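Local coordinates for Emp47p (form2) (PDB 2A6Z), which acts as a Ca2+-independent cargo receptor with a carbohydrate recognition domain, probably involved in glycoprotein secretion and needed for exit of Emp46p from the endoplasmic reticulum, at residues A[45-50]-A[199-204]; A[72-77]-A[205-210]; A[80-85]-A[110-115]. One frame throughout, in Å; residues are numbered along the deposited sequence.

Contact 1 of 3, residues A[45-50]-A[199-204]; sequences QNSKGS and AQNGAV
Asn-201 grips Ser-47 twice, its OD1 accepting from Ser-47 N and its own N donating to Ser-47 O. The bond to OD1 is the shorter, 2.8 Å with an N-H...O angle of 165°, against 3.3 Å for Asn-201 N to Ser-47 O. CG of Asn-201 sits between the backbone N and the carbonyl carbon (chi1 57°), on the side of residues 45-50. ND2 is spent on Asn-44 O and Glu-209 O, so both ends of the amide are satisfied. Ser-47 OG also bonds to Asn-44 O. A water that accepts from Gly-202 N lies 2.8 Å from Ser-47 O. These bonds prolong the antiparallel pairing of strands 48-58 and 192-200, neighbours in one sheet of the legume-lectin-like beta sandwich. Within that pairing Gly-49 and Ala-199 form a hydrogen-bonded pair, Gly-49 N to Ala-199 O at 3.1 Å and Ala-199 N to Gly-49 O at 3.0 Å; Gly-49 O has a second donor in Asn-100 ND2. Lys-48 and Gln-200 run alongside one another on the same face, with Lys-48 CE 3.6 Å from Gln-200 OE1. A water donates to OE1 and accepts a weak bond from Lys-48 NZ, while Gln-200 NE2 bonds to Asp-79 O.

Contact 2 of 3, residues A[72-77]-A[205-210]; sequences VGYSGQ and NNNAES
The ring of Tyr-74 lies on Asn-207 in a contact between two loops, one following strand 63-72 and the other leading into strand 210-220, at the end of the domain where these neighbouring strands meet. One face of the ring receives Asn-207 CB, which stands 3.4 Å from the ring centroid and only 7° off the normal, a CH-pi contact over the centre rather than at a rim atom. CB of Tyr-74 points toward residues 205-210, and chi1 of -175° sets CG anti to the backbone N. At the far end of the ring Tyr-74 OH accepts from Asn-205 ND2 at 2.9 Å; the hydroxyl oxygen lies close to the plane of that amide, which is itself turned 51° from the ring.

The amide of Asn-207 is fixed at both ends: OD1 accepts from Glu-209 N at 2.9 Å in an Asx turn, and ND2 bonds separately to Asn-201 O and Val-204 O. Beyond Glu-209 the two chains enter a sheet of the beta sandwich. Val-72 and Ser-210 make an antiparallel hydrogen-bonded pair, Val-72 N to Ser-210 O at 3.0 Å and Ser-210 N to Val-72 O at 2.8 Å. Between this pair and the ring, the CB atoms of Tyr-74 and Glu-209 pack 3.9 Å apart. The carboxylate of Glu-209 leads on to other partners, OE2 bonding to Ser-71 OG and OE1, weakly, to Gln-151 NE2. A water that donates to Gly-73 O and accepts from Ala-208 N bridges the two loops.

Contact 3 of 3, residues A[80-85]-A[110-115]; sequences GGISFW and LLVDNN
Ile-82 and Val-112 project together from one face of an antiparallel hydrogen-bonded pair, with Ile-82 CG2 at 3.7 Å from Val-112 CB. Next along the same face comes Phe-84. Its ring presents an edge to the neighbouring strand: CE2 meets Val-112 CG2 at 4.2 Å, the two side chains crossing obliquely, and CD2 comes within 3.7 Å of Leu-110 O. Phe-84 and Leu-110 touch nearer the backbone, CB to CB at 4.2 Å. Nearly straight bonds, such as Phe-84 N to Leu-110 O at 2.8 Å, keep these residues in step.

On the other face Leu-111 turns CD1 back across the strand gap, to 3.7 Å from Ile-82 O, and also packs on Ile-138 of helix 138-141. Toward the end of the pairing, Gly-81 brings its bare CA to within 3.4 Å of Val-112 O, while Asp-113 lays CB against Gly-80 O. The carboxylate of Asp-113 closes an Asx turn, as OD2 takes Asn-115 N from above its plane (68° out of it). The same oxygen is held by Tyr-139 OH and by a water that also donates to Gly-80 O.

Phe-84, Leu-110 and Val-112 reach Ile-159 and Val-161 of strand 153-164 in the facing sheet, and Phe-84 meets Phe-69 edge-to-face. Two antiparallel sheets closing on such an apolar layer are characteristic of a beta sandwich, here the one of the legume-like lectin family.

The three contacts illustrate how chemistry follows depth in a beta sandwich. Contact 3 is wholly buried and nearest the centre of the chain, and combines strand pairing with apolar side chains, though water bridges its end. Contacts 1 and 2, whose centres lie about 15 and 19 Å from the centre of the chain, are partly buried and add side-chain amide bonds. Contacts 1 and 3 belong to one sheet, where strands 192-200 and 81-88 are neighbours, joined by Gln-200 O and Gly-81 N; contact 2 lies at the end of strands of the other. The loops of contacts 1 and 2 bond to each other, linking strand ends from both sheets, and Gly-76 O with Asn-114 ND2 connects contact 2 to contact 3.

Contact 1 of 3, residues A[45-50]-A[199-204]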
ATOM      1  N   GLN A  45     -18.089  -6.474  -8.259  1.00 11.97           N
ATOM      2  CA  GLN A  45     -17.646  -5.996  -9.575  1.00 10.27           C
ATOM      3  C   GLN A  45     -17.589  -4.477  -9.584  1.00  9.39           C
ATOM      4  O   GLN A  45     -18.607  -3.855  -9.288  1.00 13.00           O
ATOM      5  CB  GLN A  45     -18.603  -6.481 -10.684  1.00 11.11           C
ATOM      6  CG  GLN A  45     -18.505  -8.005 -10.802  1.00 15.28           C
ATOM      7  CD  GLN A  45     -19.563  -8.526 -11.751  1.00 22.48           C
ATOM      8  OE1 GLN A  45     -19.764  -9.747 -11.745  1.00 32.90           O
ATOM      9  NE2 GLN A  45     -20.246  -7.679 -12.520  1.00 35.60           N
ATOM     10  N   ASN A  46     -16.444  -3.913  -9.986  1.00  8.53           N
ATOM     11  CA  ASN A  46     -16.221  -2.486 -10.061  1.00  8.03           C
ATOM     12  C   ASN A  46     -16.491  -1.804  -8.707  1.00  7.56           C
ATOM     13  O   ASN A  46     -17.385  -0.981  -8.564  1.00  8.57           O
ATOM     14  CB  ASN A  46     -17.082  -1.832 -11.143  1.00  9.14           C
ATOM     15  CG  ASN A  46     -16.559  -0.470 -11.491  1.00  9.35           C
ATOM     16  OD1 ASN A  46     -15.528   0.050 -10.997  1.00 10.99           O
ATOM     17  ND2 ASN A  46     -17.233   0.161 -12.402  1.00 15.17           N
ATOM     18  N   SER A  47     -15.646  -2.183  -7.770  1.00  8.60           N
ATOM     19  CA  SER A  47     -15.727  -1.662  -6.391  1.00  9.11           C
ATOM     20  C   SER A  47     -14.422  -1.023  -6.000  1.00  8.12           C
ATOM     21  O   SER A  47     -13.383  -1.213  -6.664  1.00  8.44           O
ATOM     22  CB  SER A  47     -16.083  -2.768  -5.380  1.00  9.93           C
ATOM     23  OG  SER A  47     -15.178  -3.886  -5.481  1.00 10.97           O
ATOM     24  N   LYS A  48     -14.474  -0.252  -4.914  1.00  8.87           N
ATOM     25  CA  LYS A  48     -13.370   0.515  -4.382  1.00  8.47           C
ATOM     26  C   LYS A  48     -13.406   0.433  -2.864  1.00  9.58           C
ATOM     27  O   LYS A  48     -14.457   0.409  -2.260  1.00 10.25           O
ATOM     28  CB  LYS A  48     -13.371   1.990  -4.806  1.00  9.29           C
ATOM     29  CG  LYS A  48     -13.167   2.176  -6.304  1.00 10.05           C
ATOM     30  CD  LYS A  48     -13.238   3.615  -6.769  1.00 10.18           C
ATOM     31  CE  LYS A  48     -12.691   3.757  -8.178  1.00 11.14           C
ATOM     32  NZ  LYS A  48     -13.035   5.062  -8.810  1.00 12.87           N
ATOM     33  N   GLY A  49     -12.204   0.439  -2.267  1.00  9.25           N
ATOM     34  CA  GLY A  49     -12.122   0.359  -0.805  1.00  9.61           C
ATOM     35  C   GLY A  49     -10.846   1.043  -0.353  1.00  7.36           C
ATOM     36  O   GLY A  49      -9.827   1.058  -1.069  1.00  8.42           O
ATOM     37  N   SER A  50     -10.874   1.590   0.876  1.00  8.92           N
ATOM     38  CA  SER A  50      -9.706   2.191   1.499  1.00  7.96           C
ATOM     39  C   SER A  50      -9.600   1.776   2.952  1.00  7.79           C
ATOM     40  O   SER A  50     -10.591   1.448   3.611  1.00  8.49           O
ATOM     41  CB  SER A  50      -9.701   3.710   1.370  1.00  9.21           C
ATOM     42  OG  SER A  50     -10.814   4.247   2.053  1.00 10.38           O
ATOM     43  N   ALA A 199      -7.708   0.289  -3.038  1.00  6.93           N
ATOM     44  CA  ALA A 199      -7.737  -0.610  -4.220  1.00  7.10           C
ATOM     45  C   ALA A 199      -9.027  -0.360  -4.984  1.00  6.85           C
ATOM     46  O   ALA A 199     -10.026   0.124  -4.466  1.00  8.00           O
ATOM     47  CB  ALA A 199      -7.612  -2.079  -3.866  1.00  6.90           C
ATOM     48  N   GLN A 200      -8.952  -0.762  -6.268  1.00  7.37           N
ATOM     49  CA  GLN A 200     -10.098  -0.771  -7.152  1.00  7.19           C
ATOM     50  C   GLN A 200      -9.945  -1.996  -8.065  1.00  7.18           C
ATOM     51  O   GLN A 200      -8.803  -2.362  -8.404  1.00  7.44           O
ATOM     52  CB  GLN A 200     -10.201   0.510  -7.982  1.00  9.09           C
ATOM     53  CG  GLN A 200      -9.076   0.590  -9.044  1.00 11.39           C
ATOM     54  CD  GLN A 200      -8.954   1.896  -9.762  1.00 15.15           C
ATOM     55  OE1 GLN A 200      -9.355   2.919  -9.148  1.00 16.89           O
ATOM     56  NE2 GLN A 200      -8.422   1.829 -10.995  1.00 22.67           N
ATOM     57  N   ASN A 201     -11.045  -2.577  -8.520  1.00  7.59           N
ATOM     58  CA  ASN A 201     -10.942  -3.625  -9.507  1.00  7.37           C
ATOM     59  C   ASN A 201     -11.435  -3.240 -10.905  1.00  7.68           C
ATOM     60  O   ASN A 201     -11.173  -3.989 -11.854  1.00  8.37           O
ATOM     61  CB  ASN A 201     -11.529  -4.967  -9.026  1.00  8.18           C
ATOM     62  CG  ASN A 201     -12.963  -4.884  -8.610  1.00  7.45           C
ATOM     63  OD1 ASN A 201     -13.658  -3.889  -8.873  1.00  8.08           O
ATOM     64  ND2 ASN A 201     -13.452  -5.943  -7.961  1.00  8.27           N
ATOM     65  N   GLY A 202     -12.086  -2.102 -11.019  1.00  7.70           N
ATOM     66  CA  GLY A 202     -12.543  -1.601 -12.354  1.00  9.68           C
ATOM     67  C   GLY A 202     -13.552  -2.526 -12.962  1.00  9.33           C
ATOM     68  O   GLY A 202     -14.202  -3.320 -12.296  1.00 10.37           O
ATOM     69  N   ALA A 203     -13.729  -2.346 -14.265  1.00  9.91           N
ATOM     70  CA  ALA A 203     -14.828  -2.968 -15.000  1.00 11.09           C
ATOM     71  C   ALA A 203     -14.338  -3.923 -16.100  1.00 10.75           C
ATOM     72  O   ALA A 203     -15.179  -4.479 -16.800  1.00 13.63           O
ATOM     73  CB  ALA A 203     -15.708  -1.914 -15.640  1.00 16.25           C
ATOM     74  N   VAL A 204     -13.029  -4.142 -16.248  1.00 10.67           N
ATOM     75  CA  VAL A 204     -12.579  -5.036 -17.314  1.00 10.80           C
ATOM     76  C   VAL A 204     -13.136  -6.452 -17.093  1.00 11.51           C
ATOM     77  O   VAL A 204     -12.970  -7.018 -16.012  1.00 11.34           O
ATOM     78  CB  VAL A 204     -11.062  -5.041 -17.401  1.00 12.34           C
ATOM     79  CG1 VAL A 204     -10.604  -6.073 -18.418  1.00 14.04           C
ATOM     80  CG2 VAL A 204     -10.577  -3.661 -17.876  1.00 12.52           C
TER
HETATM   81  O   HOH W   1     -13.354  -0.219  -9.304  1.00  8.67           O
HETATM   82  O   HOH W   2      -9.696   5.801  -8.367  1.00 13.54           O

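Contact 2 of 3, residues A[72-77]-A[205-210]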
ATOM      1  N   VAL A  72      -7.507 -12.443  -4.750  1.00  6.99           N
ATOM      2  CA  VAL A  72      -8.156 -13.713  -5.098  1.00  7.68           C
ATOM      3  C   VAL A  72      -9.335 -13.426  -6.038  1.00  7.41           C
ATOM      4  O   VAL A  72      -9.886 -12.330  -6.067  1.00  8.08           O
ATOM      5  CB  VAL A  72      -8.638 -14.517  -3.853  1.00  8.02           C
ATOM      6  CG1 VAL A  72      -7.415 -15.010  -3.080  1.00  9.91           C
ATOM      7  CG2 VAL A  72      -9.538 -13.671  -2.978  1.00  9.70           C
ATOM      8  N   GLY A  73      -9.712 -14.480  -6.772  1.00  7.86           N
ATOM      9  CA  GLY A  73     -10.975 -14.468  -7.509  1.00  9.63           C
ATOM     10  C   GLY A  73     -10.890 -14.101  -8.962  1.00  8.91           C
ATOM     11  O   GLY A  73     -11.942 -14.206  -9.639  1.00 10.77           O
ATOM     12  N   TYR A  74      -9.715 -13.715  -9.477  1.00  8.53           N
ATOM     13  CA  TYR A  74      -9.647 -13.337 -10.873  1.00  8.54           C
ATOM     14  C   TYR A  74      -8.184 -13.429 -11.376  1.00  8.03           C
ATOM     15  O   TYR A  74      -7.254 -13.012 -10.721  1.00  9.47           O
ATOM     16  CB  TYR A  74     -10.097 -11.885 -11.094  1.00  8.91           C
ATOM     17  CG  TYR A  74     -10.146 -11.521 -12.549  1.00  9.30           C
ATOM     18  CD1 TYR A  74     -11.153 -12.041 -13.361  1.00 12.89           C
ATOM     19  CD2 TYR A  74      -9.193 -10.699 -13.137  1.00  9.95           C
ATOM     20  CE1 TYR A  74     -11.229 -11.744 -14.689  1.00 15.72           C
ATOM     21  CE2 TYR A  74      -9.286 -10.412 -14.501  1.00 13.04           C
ATOM     22  CZ  TYR A  74     -10.291 -10.930 -15.270  1.00 14.60           C
ATOM     23  OH  TYR A  74     -10.346 -10.616 -16.601  1.00 22.57           O
ATOM     24  N   SER A  75      -8.051 -13.977 -12.575  1.00  9.33           N
ATOM     25  CA  SER A  75      -6.748 -13.962 -13.268  1.00  9.17           C
ATOM     26  C   SER A  75      -6.977 -13.350 -14.647  1.00  9.02           C
ATOM     27  O   SER A  75      -7.831 -13.797 -15.388  1.00 11.23           O
ATOM     28  CB  SER A  75      -6.296 -15.404 -13.517  1.00 14.30           C
ATOM     29  OG  SER A  75      -5.107 -15.444 -14.265  1.00 19.65           O
ATOM     30  N   GLY A  76      -6.193 -12.331 -14.946  1.00  8.49           N
ATOM     31  CA  GLY A  76      -6.258 -11.654 -16.245  1.00  9.43           C
ATOM     32  C   GLY A  76      -5.879 -10.174 -16.053  1.00  9.57           C
ATOM     33  O   GLY A  76      -5.915  -9.571 -15.021  1.00 10.29           O
ATOM     34  N   GLN A  77      -5.374  -9.576 -17.097  1.00 11.82           N
ATOM     35  CA  GLN A  77      -5.048  -8.149 -17.041  1.00  9.61           C
ATOM     36  C   GLN A  77      -6.255  -7.300 -16.813  1.00  9.89           C
ATOM     37  O   GLN A  77      -7.309  -7.475 -17.417  1.00 11.47           O
ATOM     38  CB  GLN A  77      -4.340  -7.772 -18.351  1.00 11.44           C
ATOM     39  CG  GLN A  77      -3.835  -6.295 -18.169  1.00 14.87           C
ATOM     40  CD  GLN A  77      -2.995  -6.110 -19.482  1.00 18.09           C
ATOM     41  OE1 GLN A  77      -2.472  -5.091 -19.795  1.00 40.13           O
ATOM     42  NE2 GLN A  77      -2.877  -7.275 -20.162  1.00 29.69           N
ATOM     43  N   ASN A 205     -13.744  -6.989 -18.153  1.00 12.54           N
ATOM     44  CA  ASN A 205     -14.332  -8.305 -18.143  1.00 13.21           C
ATOM     45  C   ASN A 205     -15.304  -8.509 -16.998  1.00 13.26           C
ATOM     46  O   ASN A 205     -15.494  -9.660 -16.626  1.00 16.64           O
ATOM     47  CB  ASN A 205     -13.211  -9.336 -18.122  1.00 16.78           C
ATOM     48  CG  ASN A 205     -12.442  -9.490 -19.394  1.00 24.05           C
ATOM     49  OD1 ASN A 205     -13.062  -9.285 -20.464  1.00 46.97           O
ATOM     50  ND2 ASN A 205     -11.156  -9.840 -19.313  1.00 26.97           N
ATOM     51  N   ASN A 206     -15.930  -7.495 -16.449  1.00 14.09           N
ATOM     52  CA  ASN A 206     -16.800  -7.648 -15.268  1.00 16.04           C
ATOM     53  C   ASN A 206     -16.110  -8.466 -14.196  1.00 14.41           C
ATOM     54  O   ASN A 206     -16.680  -9.276 -13.461  1.00 16.92           O
ATOM     55  CB  ASN A 206     -18.146  -8.281 -15.682  1.00 19.79           C
ATOM     56  CG  ASN A 206     -19.131  -7.261 -16.244  1.00 30.23           C
ATOM     57  OD1 ASN A 206     -19.036  -6.027 -16.140  1.00 43.08           O
ATOM     58  ND2 ASN A 206     -20.076  -7.893 -16.892  1.00 40.23           N
ATOM     59  N   ASN A 207     -14.766  -8.269 -14.073  1.00 11.50           N
ATOM     60  CA  ASN A 207     -14.019  -9.029 -13.077  1.00 11.32           C
ATOM     61  C   ASN A 207     -14.477  -8.656 -11.667  1.00 10.59           C
ATOM     62  O   ASN A 207     -14.955  -7.569 -11.380  1.00 11.69           O
ATOM     63  CB  ASN A 207     -12.470  -8.774 -13.193  1.00 10.27           C
ATOM     64  CG  ASN A 207     -12.064  -7.453 -12.558  1.00  8.99           C
ATOM     65  OD1 ASN A 207     -11.690  -7.465 -11.374  1.00  9.51           O
ATOM     66  ND2 ASN A 207     -12.092  -6.346 -13.279  1.00  9.35           N
ATOM     67  N   ALA A 208     -14.241  -9.611 -10.759  1.00 11.03           N
ATOM     68  CA  ALA A 208     -14.480  -9.428  -9.342  1.00 12.95           C
ATOM     69  C   ALA A 208     -13.208  -9.663  -8.533  1.00  9.24           C
ATOM     70  O   ALA A 208     -13.224 -10.324  -7.485  1.00 11.31           O
ATOM     71  CB  ALA A 208     -15.607 -10.359  -8.823  1.00 16.09           C
ATOM     72  N   GLU A 209     -12.065  -9.195  -9.053  1.00  8.49           N
ATOM     73  CA  GLU A 209     -10.835  -9.378  -8.286  1.00  7.46           C
ATOM     74  C   GLU A 209     -11.006  -8.786  -6.902  1.00  6.83           C
ATOM     75  O   GLU A 209     -11.470  -7.653  -6.733  1.00  7.97           O
ATOM     76  CB  GLU A 209      -9.691  -8.636  -9.044  1.00  6.97           C
ATOM     77  CG  GLU A 209      -8.314  -8.954  -8.413  1.00  7.53           C
ATOM     78  CD  GLU A 209      -7.113  -8.598  -9.295  1.00  7.35           C
ATOM     79  OE1 GLU A 209      -7.303  -7.918 -10.353  1.00  7.90           O
ATOM     80  OE2 GLU A 209      -5.982  -8.955  -8.907  1.00  7.18           O
ATOM     81  N   SER A 210     -10.564  -9.603  -5.914  1.00  7.28           N
ATOM     82  CA  SER A 210     -10.770  -9.227  -4.502  1.00  7.47           C
ATOM     83  C   SER A 210      -9.427  -8.977  -3.840  1.00  6.96           C
ATOM     84  O   SER A 210      -8.697  -9.953  -3.570  1.00  7.46           O
ATOM     85  CB  SER A 210     -11.552 -10.361  -3.813  1.00  8.36           C
ATOM     86  OG  SER A 210     -11.882  -9.939  -2.496  1.00  9.20           O
TER
HETATM   87  O   HOH W   3     -13.721 -12.448 -11.048  1.00 15.85           O

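Contact 3 of 3, residues A[80-85]-A[110-115]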
ATOM      1  N   GLY A  80      -7.516  -2.502 -12.739  1.00  7.30           N
ATOM      2  CA  GLY A  80      -7.554  -2.409 -11.282  1.00  8.60           C
ATOM      3  C   GLY A  80      -6.111  -2.338 -10.710  1.00  6.76           C
ATOM      4  O   GLY A  80      -5.126  -2.333 -11.419  1.00  6.75           O
ATOM      5  N   GLY A  81      -6.064  -2.320  -9.379  1.00  6.34           N
ATOM      6  CA  GLY A  81      -4.769  -2.377  -8.695  1.00  6.97           C
ATOM      7  C   GLY A  81      -4.937  -2.029  -7.245  1.00  6.10           C
ATOM      8  O   GLY A  81      -6.024  -1.590  -6.805  1.00  7.34           O
ATOM      9  N   ILE A  82      -3.858  -2.246  -6.523  1.00  6.16           N
ATOM     10  CA  ILE A  82      -3.819  -1.972  -5.061  1.00  5.67           C
ATOM     11  C   ILE A  82      -2.608  -1.071  -4.815  1.00  5.78           C
ATOM     12  O   ILE A  82      -1.523  -1.325  -5.345  1.00  6.11           O
ATOM     13  CB  ILE A  82      -3.809  -3.266  -4.215  1.00  6.64           C
ATOM     14  CG1 ILE A  82      -3.795  -2.953  -2.706  1.00  6.40           C
ATOM     15  CG2 ILE A  82      -2.673  -4.230  -4.581  1.00  6.42           C
ATOM     16  CD1 ILE A  82      -4.052  -4.134  -1.814  1.00  7.84           C
ATOM     17  N   SER A  83      -2.853  -0.024  -4.050  1.00  5.85           N
ATOM     18  CA  SER A  83      -1.812   0.977  -3.748  1.00  5.84           C
ATOM     19  C   SER A  83      -1.620   1.101  -2.249  1.00  5.36           C
ATOM     20  O   SER A  83      -2.568   1.176  -1.454  1.00  6.91           O
ATOM     21  CB  SER A  83      -2.259   2.328  -4.262  1.00  7.25           C
ATOM     22  OG  SER A  83      -2.112   2.443  -5.669  0.61  5.74           O
ATOM     23  N   PHE A  84      -0.341   1.155  -1.863  1.00  5.64           N
ATOM     24  CA  PHE A  84       0.099   1.332  -0.478  1.00  5.40           C
ATOM     25  C   PHE A  84       0.752   2.698  -0.376  1.00  5.95           C
ATOM     26  O   PHE A  84       1.599   3.028  -1.196  1.00  7.42           O
ATOM     27  CB  PHE A  84       1.084   0.226  -0.062  1.00  6.17           C
ATOM     28  CG  PHE A  84       0.540  -1.160  -0.279  1.00  6.00           C
ATOM     29  CD1 PHE A  84      -0.112  -1.834   0.734  1.00  6.83           C
ATOM     30  CD2 PHE A  84       0.699  -1.819  -1.509  1.00  6.67           C
ATOM     31  CE1 PHE A  84      -0.616  -3.103   0.551  1.00  8.13           C
ATOM     32  CE2 PHE A  84       0.162  -3.065  -1.725  1.00  7.77           C
ATOM     33  CZ  PHE A  84      -0.486  -3.716  -0.668  1.00  8.41           C
ATOM     34  N   TRP A  85       0.326   3.483   0.613  1.00  5.86           N
ATOM     35  CA  TRP A  85       0.647   4.900   0.635  1.00  6.43           C
ATOM     36  C   TRP A  85       1.471   5.299   1.867  1.00  5.91           C
ATOM     37  O   TRP A  85       1.233   4.769   2.963  1.00  7.04           O
ATOM     38  CB  TRP A  85      -0.644   5.721   0.675  1.00  7.12           C
ATOM     39  CG  TRP A  85      -1.572   5.451  -0.476  1.00  6.65           C
ATOM     40  CD1 TRP A  85      -2.588   4.526  -0.499  1.00  7.38           C
ATOM     41  CD2 TRP A  85      -1.572   6.106  -1.757  1.00  6.60           C
ATOM     42  NE1 TRP A  85      -3.239   4.567  -1.736  1.00  7.13           N
ATOM     43  CE2 TRP A  85      -2.638   5.529  -2.496  1.00  6.86           C
ATOM     44  CE3 TRP A  85      -0.801   7.130  -2.335  1.00  7.48           C
ATOM     45  CZ2 TRP A  85      -2.951   5.941  -3.814  1.00  7.49           C
ATOM     46  CZ3 TRP A  85      -1.125   7.530  -3.617  1.00  8.59           C
ATOM     47  CH2 TRP A  85      -2.182   6.943  -4.349  1.00  8.36           C
ATOM     48  N   LEU A 110       3.143   2.939  -3.552  1.00  5.35           N
ATOM     49  CA  LEU A 110       3.598   1.615  -4.063  1.00  5.26           C
ATOM     50  C   LEU A 110       2.384   0.985  -4.730  1.00  5.47           C
ATOM     51  O   LEU A 110       1.371   0.750  -4.061  1.00  7.11           O
ATOM     52  CB  LEU A 110       4.098   0.715  -2.935  1.00  6.07           C
ATOM     53  CG  LEU A 110       5.278   1.264  -2.164  1.00  6.17           C
ATOM     54  CD1 LEU A 110       5.659   0.329  -1.019  1.00  9.53           C
ATOM     55  CD2 LEU A 110       6.498   1.474  -3.049  1.00  6.65           C
ATOM     56  N   LEU A 111       2.512   0.726  -6.024  1.00  5.41           N
ATOM     57  CA  LEU A 111       1.393   0.212  -6.816  1.00  5.64           C
ATOM     58  C   LEU A 111       1.660  -1.239  -7.209  1.00  5.07           C
ATOM     59  O   LEU A 111       2.710  -1.522  -7.824  1.00  5.52           O
ATOM     60  CB  LEU A 111       1.220   1.042  -8.092  1.00  6.56           C
ATOM     61  CG  LEU A 111       0.159   0.516  -9.078  1.00  6.47           C
ATOM     62  CD1 LEU A 111      -1.240   0.549  -8.478  1.00  6.99           C
ATOM     63  CD2 LEU A 111       0.208   1.373 -10.348  1.00  8.28           C
ATOM     64  N   VAL A 112       0.733  -2.131  -6.897  1.00  5.31           N
ATOM     65  CA  VAL A 112       0.743  -3.488  -7.406  1.00  5.38           C
ATOM     66  C   VAL A 112      -0.388  -3.586  -8.426  1.00  5.08           C
ATOM     67  O   VAL A 112      -1.560  -3.358  -8.128  1.00  5.83           O
ATOM     68  CB  VAL A 112       0.601  -4.526  -6.275  1.00  6.21           C
ATOM     69  CG1 VAL A 112       0.449  -5.914  -6.856  1.00  6.81           C
ATOM     70  CG2 VAL A 112       1.778  -4.429  -5.314  1.00  6.74           C
ATOM     71  N   ASP A 113      -0.009  -3.900  -9.671  1.00  5.46           N
ATOM     72  CA  ASP A 113      -1.003  -3.991 -10.756  1.00  5.55           C
ATOM     73  C   ASP A 113      -0.393  -4.767 -11.886  1.00  5.38           C
ATOM     74  O   ASP A 113       0.776  -5.204 -11.858  1.00  5.47           O
ATOM     75  CB  ASP A 113      -1.563  -2.632 -11.185  1.00  6.06           C
ATOM     76  CG  ASP A 113      -0.773  -2.004 -12.329  1.00  5.72           C
ATOM     77  OD1 ASP A 113       0.470  -1.915 -12.217  1.00  6.39           O
ATOM     78  OD2 ASP A 113      -1.416  -1.657 -13.359  1.00  6.65           O
ATOM     79  N   ASN A 114      -1.195  -4.970 -12.959  1.00  5.57           N
ATOM     80  CA  ASN A 114      -0.713  -5.782 -14.068  1.00  6.06           C
ATOM     81  C   ASN A 114      -1.015  -5.130 -15.425  1.00  5.99           C
ATOM     82  O   ASN A 114      -0.898  -5.817 -16.446  1.00  7.00           O
ATOM     83  CB  ASN A 114      -1.227  -7.207 -14.002  1.00  6.68           C
ATOM     84  CG  ASN A 114      -2.698  -7.366 -14.317  1.00  7.33           C
ATOM     85  OD1 ASN A 114      -3.351  -6.429 -14.739  1.00  6.62           O
ATOM     86  ND2 ASN A 114      -3.195  -8.570 -14.060  1.00 11.37           N
ATOM     87  N   ASN A 115      -1.437  -3.871 -15.443  1.00  5.90           N
ATOM     88  CA  ASN A 115      -1.856  -3.219 -16.690  1.00  6.78           C
ATOM     89  C   ASN A 115      -0.729  -2.528 -17.443  1.00  6.06           C
ATOM     90  O   ASN A 115      -1.013  -1.959 -18.503  1.00  7.53           O
ATOM     91  CB  ASN A 115      -2.982  -2.217 -16.381  1.00  7.54           C
ATOM     92  CG  ASN A 115      -3.921  -2.032 -17.583  1.00  8.56           C
ATOM     93  OD1 ASN A 115      -4.174  -2.959 -18.354  1.00  9.45           O
ATOM     94  ND2 ASN A 115      -4.433  -0.838 -17.688  1.00 11.91           N
TER
HETATM   95  O   HOH W   4      -4.069  -4.476 -12.788  1.00  6.58           O
HETATM   96  O   HOH W   5      -3.927  -0.637 -13.332  1.00  7.66           O